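Local coordinates for protein C alpha-dehydrogenase (Sphingobium sp. SYK-6, PDB 4YAC) that is a short-chain dehydrogenase/reductase that binds NADH and probably oxidises the alpha-carbon alcohol of lignin-derived beta-aryl ethers, at residues S16-G21 with H227-V232; V232-V237 with V249-E254; V25-A30 with K54-H59. One frame throughout, in Å; residues are numbered along the deposited sequence.

Contact 1: S16-G21 with H227-V232. With NAI (1,4-dihydronicotinamide adenine dinucleotide), chain B.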
ATOM      1  N   SER A  16       3.573 -25.035   1.908  1.00 30.75           N
ATOM      2  CA  SER A  16       5.003 -24.795   1.728  1.00 28.93           C
ATOM      3  C   SER A  16       5.502 -23.555   2.460  1.00 33.43           C
ATOM      4  O   SER A  16       4.715 -22.711   2.878  1.00 30.63           O
ATOM      5  CB  SER A  16       5.317 -24.659   0.233  1.00 45.51           C
ATOM      6  OG  SER A  16       6.712 -24.586   0.003  1.00 62.46           O
ATOM      7  N   GLY A  17       6.818 -23.467   2.615  1.00 30.19           N
ATOM      8  CA  GLY A  17       7.482 -22.237   3.018  1.00 34.30           C
ATOM      9  C   GLY A  17       7.037 -21.646   4.341  1.00 39.31           C
ATOM     10  O   GLY A  17       6.796 -22.368   5.310  1.00 32.71           O
ATOM     11  N   VAL A  18       6.938 -20.319   4.374  1.00 29.87           N
ATOM     12  CA  VAL A  18       6.589 -19.588   5.594  1.00 29.47           C
ATOM     13  C   VAL A  18       5.269 -20.059   6.184  1.00 27.66           C
ATOM     14  O   VAL A  18       5.162 -20.262   7.394  1.00 31.40           O
ATOM     15  CB  VAL A  18       6.509 -18.065   5.323  1.00 31.17           C
ATOM     16  CG1 VAL A  18       5.896 -17.320   6.507  1.00 36.26           C
ATOM     17  CG2 VAL A  18       7.889 -17.516   5.030  1.00 38.86           C
ATOM     18  N   ALA A  19       4.262 -20.230   5.334  1.00 24.67           N
ATOM     19  CA  ALA A  19       2.935 -20.602   5.817  1.00 26.09           C
ATOM     20  C   ALA A  19       2.931 -22.002   6.431  1.00 26.72           C
ATOM     21  O   ALA A  19       2.270 -22.236   7.439  1.00 28.44           O
ATOM     22  CB  ALA A  19       1.927 -20.523   4.698  1.00 30.04           C
ATOM     23  N   LEU A  20       3.659 -22.930   5.820  1.00 24.69           N
ATOM     24  CA  LEU A  20       3.779 -24.274   6.378  1.00 24.66           C
ATOM     25  C   LEU A  20       4.435 -24.204   7.753  1.00 29.52           C
ATOM     26  O   LEU A  20       4.048 -24.926   8.672  1.00 27.83           O
ATOM     27  CB  LEU A  20       4.580 -25.184   5.447  1.00 29.15           C
ATOM     28  CG  LEU A  20       4.920 -26.581   5.972  1.00 31.26           C
ATOM     29  CD1 LEU A  20       3.666 -27.326   6.392  1.00 30.75           C
ATOM     30  CD2 LEU A  20       5.673 -27.369   4.915  1.00 35.91           C
ATOM     31  N   GLY A  21       5.422 -23.327   7.895  1.00 29.53           N
ATOM     32  CA  GLY A  21       6.064 -23.099   9.175  1.00 29.60           C
ATOM     33  C   GLY A  21       5.066 -22.626  10.215  1.00 37.46           C
ATOM     34  O   GLY A  21       5.109 -23.047  11.370  1.00 34.92           O
ATOM     35  N   HIS A 227      19.577 -15.775   5.750  1.00 56.54           N
ATOM     36  CA  HIS A 227      20.384 -16.963   5.984  1.00 58.63           C
ATOM     37  C   HIS A 227      20.134 -17.593   7.352  1.00 76.73           C
ATOM     38  O   HIS A 227      20.474 -18.757   7.575  1.00 66.50           O
ATOM     39  CB  HIS A 227      21.856 -16.603   5.825  1.00 62.94           C
ATOM     40  CG  HIS A 227      22.251 -16.358   4.404  1.00 83.11           C
ATOM     41  ND1 HIS A 227      23.345 -15.598   4.052  1.00 76.10           N
ATOM     42  CD2 HIS A 227      21.696 -16.781   3.244  1.00 83.04           C
ATOM     43  CE1 HIS A 227      23.443 -15.561   2.735  1.00 65.54           C
ATOM     44  NE2 HIS A 227      22.456 -16.272   2.221  1.00 77.01           N
ATOM     45  N   GLY A 228      19.538 -16.822   8.256  1.00 86.79           N
ATOM     46  CA  GLY A 228      19.182 -17.317   9.575  1.00 86.98           C
ATOM     47  C   GLY A 228      17.698 -17.603   9.698  1.00 86.72           C
ATOM     48  O   GLY A 228      17.247 -18.160  10.701  1.00114.34           O
ATOM     49  N   PHE A 229      16.935 -17.221   8.678  1.00 73.06           N
ATOM     50  CA  PHE A 229      15.498 -17.461   8.667  1.00 75.35           C
ATOM     51  C   PHE A 229      15.167 -18.946   8.664  1.00 81.63           C
ATOM     52  O   PHE A 229      15.673 -19.701   7.833  1.00116.15           O
ATOM     53  CB  PHE A 229      14.849 -16.807   7.447  1.00 73.87           C
ATOM     54  CG  PHE A 229      13.511 -17.391   7.096  1.00 92.36           C
ATOM     55  CD1 PHE A 229      13.388 -18.314   6.069  1.00109.75           C
ATOM     56  CD2 PHE A 229      12.379 -17.033   7.805  1.00 97.06           C
ATOM     57  CE1 PHE A 229      12.158 -18.857   5.750  1.00116.99           C
ATOM     58  CE2 PHE A 229      11.148 -17.575   7.489  1.00 96.43           C
ATOM     59  CZ  PHE A 229      11.038 -18.487   6.462  1.00115.76           C
ATOM     60  N   ASP A 230      14.315 -19.355   9.598  1.00 70.95           N
ATOM     61  CA  ASP A 230      13.727 -20.687   9.577  1.00 77.57           C
ATOM     62  C   ASP A 230      12.210 -20.555   9.719  1.00 62.20           C
ATOM     63  O   ASP A 230      11.736 -19.849  10.606  1.00 66.87           O
ATOM     64  CB  ASP A 230      14.301 -21.563  10.689  1.00 86.81           C
ATOM     65  CG  ASP A 230      13.895 -23.014  10.548  1.00117.61           C
ATOM     66  OD1 ASP A 230      12.881 -23.409  11.153  1.00116.07           O
ATOM     67  OD2 ASP A 230      14.588 -23.758   9.820  1.00146.28           O
ATOM     68  N   PRO A 231      11.442 -21.220   8.834  1.00 39.57           N
ATOM     69  CA  PRO A 231       9.978 -21.083   8.871  1.00 33.69           C
ATOM     70  C   PRO A 231       9.373 -21.443  10.227  1.00 34.17           C
ATOM     71  O   PRO A 231       8.424 -20.791  10.665  1.00 34.84           O
ATOM     72  CB  PRO A 231       9.508 -22.061   7.788  1.00 30.46           C
ATOM     73  CG  PRO A 231      10.649 -22.148   6.845  1.00 38.14           C
ATOM     74  CD  PRO A 231      11.883 -22.032   7.684  1.00 43.23           C
ATOM     75  N   VAL A 232       9.913 -22.458  10.887  1.00 44.94           N
ATOM     76  CA  VAL A 232       9.405 -22.835  12.196  1.00 47.67           C
ATOM     77  C   VAL A 232       9.729 -21.731  13.198  1.00 46.55           C
ATOM     78  O   VAL A 232       8.882 -21.362  14.010  1.00 38.30           O
ATOM     79  CB  VAL A 232       9.983 -24.191  12.655  1.00 49.93           C
ATOM     80  CG1 VAL A 232       9.797 -24.396  14.156  1.00 50.16           C
ATOM     81  CG2 VAL A 232       9.317 -25.322  11.879  1.00 42.17           C
TER
HETATM   82  PA  NAI B 500       6.521 -20.815  -1.165  1.00 39.03           P
HETATM   83  O1A NAI B 500       6.625 -21.092  -2.644  1.00 47.11           O
HETATM   84  O2A NAI B 500       7.505 -21.726  -0.410  1.00 43.31           O
HETATM   85  O5B NAI B 500       5.054 -21.097  -0.672  1.00 32.17           O
HETATM   86  C5B NAI B 500       3.991 -20.437  -1.279  1.00 32.74           C
HETATM   87  C4B NAI B 500       2.784 -21.274  -1.198  1.00 28.54           C
HETATM   88  O4B NAI B 500       1.627 -20.443  -1.550  1.00 25.14           O
HETATM   89  C3B NAI B 500       2.839 -22.382  -2.145  1.00 28.76           C
HETATM   90  O3B NAI B 500       2.470 -23.603  -1.517  1.00 29.11           O
HETATM   91  C2B NAI B 500       1.915 -22.036  -3.196  1.00 24.80           C
HETATM   92  O2B NAI B 500       1.364 -23.209  -3.824  1.00 28.23           O
HETATM   93  C1B NAI B 500       0.899 -21.251  -2.529  1.00 24.03           C
HETATM   94  N9A NAI B 500       0.129 -20.431  -3.424  1.00 24.62           N
HETATM   95  C8A NAI B 500       0.567 -19.630  -4.435  1.00 23.47           C
HETATM   96  N7A NAI B 500      -0.475 -19.040  -5.045  1.00 24.07           N
HETATM   97  C5A NAI B 500      -1.633 -19.444  -4.436  1.00 26.42           C
HETATM   98  C6A NAI B 500      -2.992 -19.197  -4.596  1.00 23.59           C
HETATM   99  N6A NAI B 500      -3.483 -18.321  -5.614  1.00 23.58           N
HETATM  100  N1A NAI B 500      -3.889 -19.804  -3.771  1.00 24.13           N
HETATM  101  C2A NAI B 500      -3.494 -20.646  -2.798  1.00 21.82           C
HETATM  102  N3A NAI B 500      -2.189 -20.908  -2.606  1.00 24.60           N
HETATM  103  C4A NAI B 500      -1.249 -20.335  -3.399  1.00 23.64           C
HETATM  104  O3  NAI B 500       6.836 -19.328  -0.879  1.00 40.23           O
HETATM  105  PN  NAI B 500       7.442 -18.840   0.523  1.00 48.21           P
HETATM  106  O1N NAI B 500       8.830 -19.433   0.706  1.00 56.63           O
HETATM  107  O2N NAI B 500       7.530 -17.240   0.527  1.00 58.12           O
HETATM  108  O5D NAI B 500       6.527 -19.302   1.685  1.00 50.43           O
HETATM  109  O   HOH W   1       6.829 -19.186   9.149  1.00 32.87           O
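G21 and P231 set the spacing of this contact, their CA atoms lying 4.4 Å apart where two helix starts meet. The backbone of G21 offers a bare surface, and the carbonyl of P231 comes down onto it, with P231 O 3.6 Å from G21 CA. Having no side chain, G21 lets the P231 carbonyl approach its CA, where a CB would clash with P231 O. The proline ring settles one turn earlier, its CB 3.7 Å from G17 O. Proline also fits the first turn of helix 231-243, where a backbone N-H is not needed; just before it, D230 is the N-cap, its OD1 receiving a weak bond from V232 N. A water bridges the seam, donating to both V18 O (2.6 Å) and P231 O, so two carbonyls that cannot bond each other are joined.

Away from this close fit the contact thins out. F229 and D230 are poorly ordered, and the one apolar touch here is V18 CG2 against F229 CZ at 3.6 Å, the two side chains crossing at about a right angle. The valine has CG1 anti to the backbone N (chi1 169°), which leaves CG2 beside that N, as the branch that touches F229 CZ.

The N-terminal residues of segment 16-21 also hold NADH. S16 OG donates to O2A of the dinucleotide at 3.0 Å, and V18 N donates to its O5D at 2.9 Å. Between them G17 takes a positive phi of 58°, and its lack of a side chain leaves room for O5D. This is the glycine-rich turn of the Rossmann fold, G13-x-x-x-G17 with A19 at the third small position, as used by short-chain dehydrogenases to hold the cofactor diphosphate.

Contact 2: V232-V237 with V249-E254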
ATOM      1  N   VAL A 232       9.913 -22.458  10.887  1.00 44.94           N
ATOM      2  CA  VAL A 232       9.405 -22.835  12.196  1.00 47.67           C
ATOM      3  C   VAL A 232       9.729 -21.731  13.198  1.00 46.55           C
ATOM      4  O   VAL A 232       8.882 -21.362  14.010  1.00 38.30           O
ATOM      5  CB  VAL A 232       9.983 -24.191  12.655  1.00 49.93           C
ATOM      6  CG1 VAL A 232       9.797 -24.396  14.156  1.00 50.16           C
ATOM      7  CG2 VAL A 232       9.317 -25.322  11.879  1.00 42.17           C
ATOM      8  N   ASP A 233      10.942 -21.187  13.126  1.00 43.69           N
ATOM      9  CA  ASP A 233      11.330 -20.089  14.006  1.00 41.17           C
ATOM     10  C   ASP A 233      10.412 -18.884  13.813  1.00 43.53           C
ATOM     11  O   ASP A 233       9.937 -18.299  14.786  1.00 40.00           O
ATOM     12  CB  ASP A 233      12.786 -19.676  13.762  1.00 41.12           C
ATOM     13  CG  ASP A 233      13.783 -20.702  14.276  1.00 63.48           C
ATOM     14  OD1 ASP A 233      13.380 -21.610  15.031  1.00 66.92           O
ATOM     15  OD2 ASP A 233      14.978 -20.590  13.930  1.00 79.61           O
ATOM     16  N   LEU A 234      10.160 -18.513  12.562  1.00 36.03           N
ATOM     17  CA  LEU A 234       9.266 -17.394  12.283  1.00 30.88           C
ATOM     18  C   LEU A 234       7.845 -17.742  12.701  1.00 35.57           C
ATOM     19  O   LEU A 234       7.061 -16.864  13.061  1.00 36.16           O
ATOM     20  CB  LEU A 234       9.292 -17.020  10.794  1.00 36.67           C
ATOM     21  CG  LEU A 234       9.669 -15.597  10.344  1.00 50.61           C
ATOM     22  CD1 LEU A 234       8.892 -15.246   9.086  1.00 40.97           C
ATOM     23  CD2 LEU A 234       9.452 -14.514  11.395  1.00 49.66           C
ATOM     24  N   GLY A 235       7.514 -19.028  12.652  1.00 40.75           N
ATOM     25  CA  GLY A 235       6.216 -19.491  13.102  1.00 36.70           C
ATOM     26  C   GLY A 235       6.026 -19.232  14.586  1.00 38.33           C
ATOM     27  O   GLY A 235       4.930 -18.900  15.033  1.00 33.86           O
ATOM     28  N   ARG A 236       7.100 -19.376  15.353  1.00 37.81           N
ATOM     29  CA  ARG A 236       7.035 -19.140  16.788  1.00 34.74           C
ATOM     30  C   ARG A 236       6.919 -17.653  17.106  1.00 44.42           C
ATOM     31  O   ARG A 236       6.275 -17.275  18.083  1.00 37.99           O
ATOM     32  CB  ARG A 236       8.258 -19.748  17.478  1.00 38.44           C
ATOM     33  CG  ARG A 236       8.211 -21.259  17.484  1.00 49.19           C
ATOM     34  CD  ARG A 236       9.488 -21.886  17.997  1.00 55.15           C
ATOM     35  NE  ARG A 236       9.314 -23.330  18.147  1.00 54.10           N
ATOM     36  CZ  ARG A 236      10.202 -24.255  17.793  1.00 59.23           C
ATOM     37  NH1 ARG A 236      11.368 -23.918  17.256  1.00 64.05           N
ATOM     38  NH2 ARG A 236       9.916 -25.536  17.983  1.00 67.78           N
ATOM     39  N   VAL A 237       7.540 -16.814  16.282  1.00 57.13           N
ATOM     40  CA  VAL A 237       7.386 -15.369  16.414  1.00 50.07           C
ATOM     41  C   VAL A 237       5.917 -15.011  16.236  1.00 39.35           C
ATOM     42  O   VAL A 237       5.371 -14.186  16.969  1.00 37.32           O
ATOM     43  CB  VAL A 237       8.244 -14.601  15.378  1.00 46.70           C
ATOM     44  CG1 VAL A 237       7.934 -13.101  15.408  1.00 44.86           C
ATOM     45  CG2 VAL A 237       9.721 -14.842  15.630  1.00 45.71           C
ATOM     46  N   VAL A 249       4.599  -6.962  13.906  1.00 32.02           N
ATOM     47  CA  VAL A 249       5.508  -8.093  14.047  1.00 36.63           C
ATOM     48  C   VAL A 249       6.657  -7.907  13.063  1.00 37.02           C
ATOM     49  O   VAL A 249       6.632  -8.412  11.939  1.00 33.76           O
ATOM     50  CB  VAL A 249       4.796  -9.442  13.817  1.00 38.09           C
ATOM     51  CG1 VAL A 249       5.684 -10.591  14.279  1.00 35.41           C
ATOM     52  CG2 VAL A 249       3.468  -9.477  14.568  1.00 37.38           C
ATOM     53  N   LEU A 250       7.659  -7.160  13.518  1.00 42.44           N
ATOM     54  CA  LEU A 250       8.818  -6.782  12.720  1.00 43.70           C
ATOM     55  C   LEU A 250      10.085  -7.181  13.473  1.00 33.62           C
ATOM     56  O   LEU A 250      10.753  -6.335  14.061  1.00 42.55           O
ATOM     57  CB  LEU A 250       8.817  -5.272  12.450  1.00 43.70           C
ATOM     58  CG  LEU A 250       7.481  -4.601  12.126  1.00 47.31           C
ATOM     59  CD1 LEU A 250       7.585  -3.101  12.332  1.00 60.03           C
ATOM     60  CD2 LEU A 250       7.055  -4.911  10.713  1.00 48.56           C
ATOM     61  N   PRO A 251      10.421  -8.477  13.468  1.00 44.10           N
ATOM     62  CA  PRO A 251      11.469  -8.938  14.385  1.00 51.33           C
ATOM     63  C   PRO A 251      12.900  -8.672  13.899  1.00 59.94           C
ATOM     64  O   PRO A 251      13.751  -9.558  13.976  1.00 73.07           O
ATOM     65  CB  PRO A 251      11.180 -10.438  14.491  1.00 40.38           C
ATOM     66  CG  PRO A 251      10.589 -10.801  13.183  1.00 43.58           C
ATOM     67  CD  PRO A 251       9.830  -9.588  12.700  1.00 44.38           C
ATOM     68  N   TYR A 252      13.159  -7.452  13.432  1.00 55.49           N
ATOM     69  CA  TYR A 252      14.475  -7.086  12.912  1.00 52.73           C
ATOM     70  C   TYR A 252      14.906  -5.699  13.388  1.00 46.03           C
ATOM     71  O   TYR A 252      14.668  -4.704  12.703  1.00 56.62           O
ATOM     72  CB  TYR A 252      14.469  -7.134  11.383  1.00 46.57           C
ATOM     73  CG  TYR A 252      13.818  -8.382  10.846  1.00 51.54           C
ATOM     74  CD1 TYR A 252      14.390  -9.627  11.055  1.00 73.43           C
ATOM     75  CD2 TYR A 252      12.624  -8.318  10.146  1.00 49.00           C
ATOM     76  CE1 TYR A 252      13.793 -10.771  10.581  1.00 72.27           C
ATOM     77  CE2 TYR A 252      12.021  -9.460   9.661  1.00 50.88           C
ATOM     78  CZ  TYR A 252      12.613 -10.685   9.882  1.00 69.08           C
ATOM     79  OH  TYR A 252      12.029 -11.833   9.405  1.00107.32           O
ATOM     80  N   PRO A 253      15.549  -5.630  14.567  1.00 49.11           N
ATOM     81  CA  PRO A 253      16.004  -4.341  15.104  1.00 51.77           C
ATOM     82  C   PRO A 253      17.024  -3.648  14.196  1.00 61.59           C
ATOM     83  O   PRO A 253      17.272  -2.453  14.362  1.00 59.94           O
ATOM     84  CB  PRO A 253      16.638  -4.716  16.450  1.00 49.95           C
ATOM     85  CG  PRO A 253      16.123  -6.074  16.775  1.00 48.04           C
ATOM     86  CD  PRO A 253      15.845  -6.749  15.478  1.00 42.97           C
ATOM     87  N   GLU A 254      17.599  -4.390  13.255  1.00 61.67           N
ATOM     88  CA  GLU A 254      18.552  -3.830  12.298  1.00 65.92           C
ATOM     89  C   GLU A 254      17.962  -2.680  11.503  1.00 70.27           C
ATOM     90  O   GLU A 254      18.603  -1.649  11.301  1.00 83.81           O
ATOM     91  CB  GLU A 254      19.017  -4.891  11.306  1.00 55.48           C
ATOM     92  CG  GLU A 254      19.528  -6.152  11.912  1.00 59.69           C
ATOM     93  CD  GLU A 254      18.472  -7.231  12.027  1.00 69.25           C
ATOM     94  OE1 GLU A 254      17.476  -7.015  12.742  1.00 95.09           O
ATOM     95  OE2 GLU A 254      18.643  -8.292  11.394  1.00 78.19           O
TER
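V237 lays its CG1 methyl against CG1 of V249, 3.6 Å away, the two side chains sliding past each other in opposite directions. In both valines CG1 is anti to the backbone N (chi1 173° in V237), and two branched, compact residues can meet this way without a long side chain to bury. The same V237 methyl also reaches P251 CG at 4.2 Å. One turn earlier on the helix, L234 CD2 touches both P251 CG and Y252 OH, 4.2 Å from the latter, the two lying on the same side of the methyl.

V249 ends the last, outermost strand of the parallel Rossmann sheet, next to strand 180-185, and helix 231-243 is the last helix of the connection that leads into it; the contact packs this helix against the chain leaving the strand.

P251 shapes that exit as the centre of an inverse gamma turn, closed by a weak bond from Y252 N to L250 O, and a proline's restricted phi suits so tight a bend. Its CG also lies 3.9 Å above one face of the Y252 ring, offset toward the rim. The tyrosine hydroxyl accepts a weak hydrogen bond from G188 N. Y273 of the second subunit packs on both V237 and P251, and R282 of that subunit forms a salt bridge with E254.

Contact 3: V25-A30 with K54-H59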
ATOM      1  N   VAL A  25       3.769 -24.944  13.681  1.00 33.50           N
ATOM      2  CA  VAL A  25       3.827 -24.403  15.035  1.00 31.40           C
ATOM      3  C   VAL A  25       2.439 -24.339  15.658  1.00 35.00           C
ATOM      4  O   VAL A  25       2.270 -24.649  16.837  1.00 34.22           O
ATOM      5  CB  VAL A  25       4.468 -22.996  15.048  1.00 37.66           C
ATOM      6  CG1 VAL A  25       4.356 -22.346  16.425  1.00 34.53           C
ATOM      7  CG2 VAL A  25       5.930 -23.078  14.626  1.00 33.07           C
ATOM      8  N   LEU A  26       1.441 -23.944  14.874  1.00 31.87           N
ATOM      9  CA  LEU A  26       0.087 -23.830  15.400  1.00 29.63           C
ATOM     10  C   LEU A  26      -0.508 -25.210  15.700  1.00 36.23           C
ATOM     11  O   LEU A  26      -1.182 -25.394  16.716  1.00 34.54           O
ATOM     12  CB  LEU A  26      -0.804 -23.060  14.417  1.00 32.64           C
ATOM     13  CG  LEU A  26      -0.405 -21.593  14.204  1.00 31.97           C
ATOM     14  CD1 LEU A  26      -1.190 -20.981  13.051  1.00 28.64           C
ATOM     15  CD2 LEU A  26      -0.604 -20.780  15.473  1.00 38.42           C
ATOM     16  N   ALA A  27      -0.241 -26.180  14.832  1.00 37.48           N
ATOM     17  CA  ALA A  27      -0.788 -27.528  14.990  1.00 35.81           C
ATOM     18  C   ALA A  27      -0.088 -28.315  16.094  1.00 33.81           C
ATOM     19  O   ALA A  27      -0.725 -29.066  16.840  1.00 32.49           O
ATOM     20  CB  ALA A  27      -0.689 -28.287  13.674  1.00 37.57           C
ATOM     21  N   GLU A  28       1.225 -28.144  16.199  1.00 35.23           N
ATOM     22  CA  GLU A  28       2.030 -28.959  17.104  1.00 34.28           C
ATOM     23  C   GLU A  28       2.145 -28.334  18.488  1.00 43.72           C
ATOM     24  O   GLU A  28       1.677 -28.909  19.469  1.00 62.24           O
ATOM     25  CB  GLU A  28       3.419 -29.184  16.510  1.00 40.48           C
ATOM     26  CG  GLU A  28       3.398 -30.012  15.237  1.00 37.11           C
ATOM     27  CD  GLU A  28       4.786 -30.302  14.701  1.00 41.19           C
ATOM     28  OE1 GLU A  28       5.541 -31.039  15.371  1.00 36.66           O
ATOM     29  OE2 GLU A  28       5.122 -29.792  13.608  1.00 42.25           O
ATOM     30  N   GLU A  29       2.759 -27.159  18.568  1.00 36.81           N
ATOM     31  CA  GLU A  29       2.968 -26.508  19.860  1.00 43.80           C
ATOM     32  C   GLU A  29       1.665 -25.979  20.448  1.00 47.02           C
ATOM     33  O   GLU A  29       1.294 -26.326  21.570  1.00 44.22           O
ATOM     34  CB  GLU A  29       3.967 -25.358  19.732  1.00 43.18           C
ATOM     35  CG  GLU A  29       5.316 -25.766  19.178  1.00 62.25           C
ATOM     36  CD  GLU A  29       6.267 -24.596  19.059  1.00 76.08           C
ATOM     37  OE1 GLU A  29       6.099 -23.610  19.808  1.00 90.93           O
ATOM     38  OE2 GLU A  29       7.180 -24.662  18.211  1.00 77.70           O
ATOM     39  N   ALA A  30       0.980 -25.129  19.690  1.00 44.32           N
ATOM     40  CA  ALA A  30      -0.239 -24.487  20.169  1.00 35.07           C
ATOM     41  C   ALA A  30      -1.421 -25.450  20.221  1.00 38.64           C
ATOM     42  O   ALA A  30      -2.444 -25.143  20.833  1.00 39.38           O
ATOM     43  CB  ALA A  30      -0.582 -23.298  19.291  1.00 34.66           C
ATOM     44  N   LYS A  54       2.808 -36.838  13.183  1.00 32.52           N
ATOM     45  CA  LYS A  54       2.730 -35.988  14.370  1.00 32.47           C
ATOM     46  C   LYS A  54       1.356 -36.098  15.027  1.00 32.32           C
ATOM     47  O   LYS A  54       0.369 -36.416  14.366  1.00 34.27           O
ATOM     48  CB  LYS A  54       2.997 -34.524  14.010  1.00 31.37           C
ATOM     49  CG  LYS A  54       4.335 -34.266  13.329  1.00 31.50           C
ATOM     50  CD  LYS A  54       5.494 -34.539  14.272  1.00 35.94           C
ATOM     51  CE  LYS A  54       6.826 -34.109  13.664  1.00 35.50           C
ATOM     52  NZ  LYS A  54       7.980 -34.706  14.392  1.00 47.28           N
ATOM     53  N   ASN A  55       1.287 -35.800  16.319  1.00 35.41           N
ATOM     54  CA  ASN A  55       0.012 -35.824  17.025  1.00 34.65           C
ATOM     55  C   ASN A  55      -0.745 -34.512  16.837  1.00 33.64           C
ATOM     56  O   ASN A  55      -0.798 -33.666  17.733  1.00 39.86           O
ATOM     57  CB  ASN A  55       0.230 -36.105  18.508  1.00 37.80           C
ATOM     58  CG  ASN A  55      -1.016 -36.646  19.184  1.00 44.40           C
ATOM     59  OD1 ASN A  55      -1.643 -37.588  18.696  1.00 40.60           O
ATOM     60  ND2 ASN A  55      -1.390 -36.044  20.304  1.00 46.92           N
ATOM     61  N   VAL A  56      -1.331 -34.355  15.654  1.00 33.95           N
ATOM     62  CA  VAL A  56      -1.970 -33.113  15.270  1.00 37.29           C
ATOM     63  C   VAL A  56      -3.335 -33.355  14.655  1.00 40.92           C
ATOM     64  O   VAL A  56      -3.658 -34.471  14.239  1.00 32.82           O
ATOM     65  CB  VAL A  56      -1.110 -32.342  14.252  1.00 40.76           C
ATOM     66  CG1 VAL A  56       0.238 -32.002  14.857  1.00 34.85           C
ATOM     67  CG2 VAL A  56      -0.937 -33.164  12.980  1.00 44.26           C
ATOM     68  N   ALA A  57      -4.124 -32.288  14.608  1.00 43.87           N
ATOM     69  CA  ALA A  57      -5.349 -32.256  13.833  1.00 27.48           C
ATOM     70  C   ALA A  57      -5.139 -31.264  12.702  1.00 26.36           C
ATOM     71  O   ALA A  57      -5.215 -30.056  12.915  1.00 34.99           O
ATOM     72  CB  ALA A  57      -6.532 -31.850  14.689  1.00 35.53           C
ATOM     73  N   VAL A  58      -4.855 -31.787  11.513  1.00 31.47           N
ATOM     74  CA  VAL A  58      -4.658 -30.957  10.332  1.00 31.84           C
ATOM     75  C   VAL A  58      -5.519 -31.456   9.179  1.00 30.85           C
ATOM     76  O   VAL A  58      -5.553 -32.655   8.885  1.00 33.71           O
ATOM     77  CB  VAL A  58      -3.177 -30.929   9.890  1.00 28.83           C
ATOM     78  CG1 VAL A  58      -2.991 -30.094   8.621  1.00 30.62           C
ATOM     79  CG2 VAL A  58      -2.304 -30.383  11.008  1.00 30.53           C
ATOM     80  N   HIS A  59      -6.210 -30.519   8.536  1.00 30.05           N
ATOM     81  CA  HIS A  59      -7.076 -30.815   7.407  1.00 30.15           C
ATOM     82  C   HIS A  59      -6.630 -30.014   6.183  1.00 29.83           C
ATOM     83  O   HIS A  59      -6.622 -28.790   6.229  1.00 28.37           O
ATOM     84  CB  HIS A  59      -8.531 -30.481   7.725  1.00 30.08           C
ATOM     85  CG  HIS A  59      -9.455 -30.727   6.576  1.00 31.70           C
ATOM     86  ND1 HIS A  59      -9.841 -31.993   6.192  1.00 38.97           N
ATOM     87  CD2 HIS A  59     -10.038 -29.872   5.701  1.00 39.52           C
ATOM     88  CE1 HIS A  59     -10.640 -31.907   5.142  1.00 44.17           C
ATOM     89  NE2 HIS A  59     -10.777 -30.632   4.826  1.00 39.39           N
TER
HETATM   90  O   HOH W   2      -3.244 -29.999  16.214  1.00 33.48           O
HETATM   91  O   HOH W   3       1.300 -32.189  18.849  1.00 55.31           O
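A27 turns its single methyl toward two valines of segment 54-59: CB is 3.8 Å from V58 CG2 and a little farther from V56 CG1. The same V56 methyl lies 3.7 Å from A27 O and also touches E28 CG, so it sits over A27 and E28, meeting backbone and side chain together. In V56 chi1 of -61° places CG1 anti to the carbonyl carbon, and this is the methyl that meets A27 and E28. Alanine's small methyl suits the closest approach, where the CA atoms of A27 and V56 are 5.7 Å apart. Beside these apolar groups, E28 OE1 rests against K54 CD and CE, 3.7 Å from CD, and the lysine chain bends at chi2 (-67°).

Two waters fill in where the backbones cannot bond directly. One donates to A27 O at 2.8 Å and accepts from A57 N; the other donates to N55 O and, weakly, to E28 O. The first thus links the A27 carbonyl to the A57 N-H.

Farther out, F51 of helix 41-51 packs on A27, V56 and V58, and A57 and H59 are hydrogen-bonded to V34 in strand 33-38. The contact therefore joins the first helix of the Rossmann fold to an outermost strand, 57-62, which closes the beta-alpha-beta unit of strand 33-38 and helix 41-51. The second carboxylate oxygen of the glutamate, E28 OE2, is hydrogen-bonded to Y50 OH.

With E28 OE1 and K54 NZ 4.5 Å apart, beyond a salt bridge, their attraction is probably modest, and cohesion here is probably due mainly to methyl packing and bridging waters.

Contacts 1 and 2 share V232 and helix 231-243; their centres are 11 Å apart, and F229 CE2 meets L234 CD1 at 3.6 Å, so the two contacts touch. Contact 3 shares helix 17-28 with contact 1, at the helix's far end, with 16 Å between centres. The two helices also pack directly: V25 CG2 lies 3.5 Å from V232 O, and a salt bridge links R236 to E29. Only contact 1 touches NADH. The side chain of L234 in contact 2 is about 4 Å from that of the NADH-binding V18 and about 9 Å from the cofactor, and that of V58 in contact 3 is about 13 Å from it.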